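Local coordinates for protein precorrin-6y methyltransferase/putative decarboxylase (Methanothermobacter thermautotrophicus, PDB 1L3I) that probably uses S-adenosyl-L-methionine to methylate C-15 of cobalt-precorrin-6B, then decarboxylates C-12 to give cobalt-precorrin-7 on the anaerobic route to adenosylcobalamin, at residues A[156-161]-A[178-183]. Numbering follows the deposited sequence.
Sequences ITELNI and PVALIY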
loop_
_atom_site.group_PDB
_atom_site.type_symbol
_atom_site.label_atom_id
_atom_site.label_comp_id
_atom_site.label_asym_id
_atom_site.label_seq_id
_atom_site.Cartn_x
_atom_site.Cartn_y
_atom_site.Cartn_z
ATOM N N ILE A 156 -2.091 -16.313 -1.353
ATOM C CA ILE A 156 -1.746 -15.115 -2.128
ATOM C C ILE A 156 -1.254 -14.004 -1.212
ATOM O O ILE A 156 -1.859 -13.747 -0.173
ATOM C CB ILE A 156 -2.947 -14.578 -3.009
ATOM C CG1 ILE A 156 -2.502 -13.342 -3.813
ATOM C CG2 ILE A 156 -4.149 -14.239 -2.135
ATOM C CD1 ILE A 156 -3.456 -12.876 -4.860
ATOM N N THR A 157 -0.132 -13.391 -1.559
ATOM C CA THR A 157 0.409 -12.270 -0.804
ATOM C C THR A 157 0.665 -11.129 -1.767
ATOM O O THR A 157 1.292 -11.324 -2.806
ATOM C CB THR A 157 1.713 -12.622 -0.126
ATOM O OG1 THR A 157 1.468 -13.645 0.828
ATOM C CG2 THR A 157 2.310 -11.425 0.570
ATOM N N GLU A 158 0.150 -9.946 -1.450
ATOM C CA GLU A 158 0.346 -8.782 -2.297
ATOM C C GLU A 158 1.271 -7.789 -1.611
ATOM O O GLU A 158 0.986 -7.335 -0.501
ATOM C CB GLU A 158 -0.975 -8.109 -2.589
ATOM C CG GLU A 158 -0.822 -7.000 -3.597
ATOM C CD GLU A 158 -1.698 -7.178 -4.807
ATOM O OE1 GLU A 158 -2.373 -8.226 -4.940
ATOM O OE2 GLU A 158 -1.717 -6.241 -5.628
ATOM N N LEU A 159 2.365 -7.454 -2.282
ATOM C CA LEU A 159 3.310 -6.502 -1.725
ATOM C C LEU A 159 3.263 -5.134 -2.366
ATOM O O LEU A 159 3.324 -5.014 -3.593
ATOM C CB LEU A 159 4.749 -7.001 -1.858
ATOM C CG LEU A 159 5.265 -8.229 -1.122
ATOM C CD1 LEU A 159 6.793 -8.207 -1.185
ATOM C CD2 LEU A 159 4.806 -8.207 0.326
ATOM N N ASN A 160 3.148 -4.099 -1.539
ATOM C CA ASN A 160 3.183 -2.729 -2.020
ATOM C C ASN A 160 4.435 -2.178 -1.355
ATOM O O ASN A 160 4.486 -2.053 -0.124
ATOM C CB ASN A 160 1.944 -1.952 -1.610
ATOM C CG ASN A 160 0.845 -2.016 -2.665
ATOM O OD1 ASN A 160 0.876 -1.295 -3.674
ATOM N ND2 ASN A 160 -0.123 -2.886 -2.442
ATOM N N ILE A 161 5.476 -1.973 -2.163
ATOM C CA ILE A 161 6.765 -1.490 -1.669
ATOM C C ILE A 161 7.042 -0.050 -2.043
ATOM O O ILE A 161 6.777 0.371 -3.164
ATOM C CB ILE A 161 7.914 -2.347 -2.227
ATOM C CG1 ILE A 161 7.659 -3.810 -1.921
ATOM C CG2 ILE A 161 9.240 -1.897 -1.641
ATOM C CD1 ILE A 161 8.202 -4.726 -2.996
ATOM N N PRO A 178 2.393 -2.785 -7.457
ATOM C CA PRO A 178 2.153 -3.958 -6.627
ATOM C C PRO A 178 2.389 -5.263 -7.370
ATOM O O PRO A 178 2.193 -5.348 -8.573
ATOM C CB PRO A 178 0.687 -3.774 -6.208
ATOM C CG PRO A 178 0.099 -2.973 -7.279
ATOM C CD PRO A 178 1.178 -1.964 -7.568
ATOM N N VAL A 179 2.871 -6.258 -6.646
ATOM C CA VAL A 179 3.118 -7.564 -7.207
ATOM C C VAL A 179 2.545 -8.582 -6.228
ATOM O O VAL A 179 2.697 -8.438 -5.004
ATOM C CB VAL A 179 4.638 -7.827 -7.374
ATOM C CG1 VAL A 179 4.874 -9.260 -7.895
ATOM C CG2 VAL A 179 5.237 -6.807 -8.329
ATOM N N ALA A 180 1.828 -9.570 -6.747
ATOM C CA ALA A 180 1.269 -10.611 -5.897
ATOM C C ALA A 180 2.025 -11.930 -6.125
ATOM O O ALA A 180 2.523 -12.206 -7.227
ATOM C CB ALA A 180 -0.222 -10.802 -6.196
ATOM N N LEU A 181 2.170 -12.706 -5.059
ATOM C CA LEU A 181 2.828 -13.997 -5.145
ATOM C C LEU A 181 1.790 -15.039 -4.758
ATOM O O LEU A 181 1.245 -14.993 -3.647
ATOM C CB LEU A 181 4.032 -14.099 -4.199
ATOM C CG LEU A 181 5.214 -13.161 -4.454
ATOM C CD1 LEU A 181 6.286 -13.438 -3.425
ATOM C CD2 LEU A 181 5.760 -13.343 -5.857
ATOM N N ILE A 182 1.413 -15.878 -5.726
ATOM C CA ILE A 182 0.450 -16.948 -5.504
ATOM C C ILE A 182 1.305 -18.211 -5.325
ATOM O O ILE A 182 2.042 -18.603 -6.235
ATOM C CB ILE A 182 -0.544 -17.081 -6.694
ATOM C CG1 ILE A 182 -1.390 -15.818 -6.820
ATOM C CG2 ILE A 182 -1.454 -18.293 -6.502
ATOM C CD1 ILE A 182 -0.720 -14.693 -7.533
ATOM N N TYR A 183 1.234 -18.836 -4.154
ATOM C CA TYR A 183 2.055 -20.009 -3.893
ATOM C C TYR A 183 1.294 -21.183 -3.285
ATOM O O TYR A 183 0.281 -21.000 -2.598
ATOM C CB TYR A 183 3.264 -19.618 -3.035
ATOM C CG TYR A 183 2.902 -18.992 -1.706
ATOM C CD1 TYR A 183 2.908 -19.764 -0.542
ATOM C CD2 TYR A 183 2.457 -17.671 -1.622
ATOM C CE1 TYR A 183 2.494 -19.236 0.674
ATOM C CE2 TYR A 183 2.037 -17.139 -0.411
ATOM C CZ TYR A 183 2.041 -17.932 0.725
ATOM O OH TYR A 183 1.576 -17.434 1.921
HETATM O O HOH W 1 -0.484 -15.269 2.006
#
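Thr-157 and Leu-159 pair with Leu-181 and Val-179 in the antiparallel hairpin of strands 155-167 and 170-183, the last two strands of the Rossmann-like methyltransferase sheet. Thr-157 and Leu-181 exchange two backbone hydrogen bonds, Leu-181 N to Thr-157 O being 2.8 Å. Between Leu-159 and Val-179 the pair is uneven: Leu-159 N reaches Val-179 O at 2.9 Å and is nearly straight (171°), whereas the return bond from Val-179 N is weak. Pro-178, with no N-H to give, sits just before this pair.

On one face, Ile-156 and Ile-182 run alongside each other in the same direction. Chi1 of -179° sets Ile-156 CG1 anti to its backbone N, 4.1 Å from Ile-182 CG1, and the extended chi2 (170°) carries CD1 on to Ala-180 CB; these apolar groups suit the face covered by helix 137-149. The short Ala-180 suits a place where the Glu-158 carboxylate lies against its CB, OE1 at 3.6 Å. Glu-158 OE2 and Asn-160 OD1 each lie 3.5 Å from Pro-178 CB, and OE2 also forms a salt bridge with Lys-140 of that helix.

The opposite face carries Thr-157, Leu-159, Val-179 and Leu-181, with Leu-181 packed on helix 19-29 and Val-179 near Thr-17, which binds S-adenosyl-L-methionine. At the C-terminal end of 178-183 the Tyr-183 ring turns its edge to Thr-157 OG1, and one water links Ile-156 O, Thr-157 OG1 and Tyr-183 OH.

Strand 155-167 also pairs antiparallel with a second subunit's strand, so the sheet runs on into that subunit of the homotetramer. The chemistry implies a largely apolar strand pair whose polar side-chain ends find partners: Lys-140 for Glu-158, the water for Thr-157 and Tyr-183.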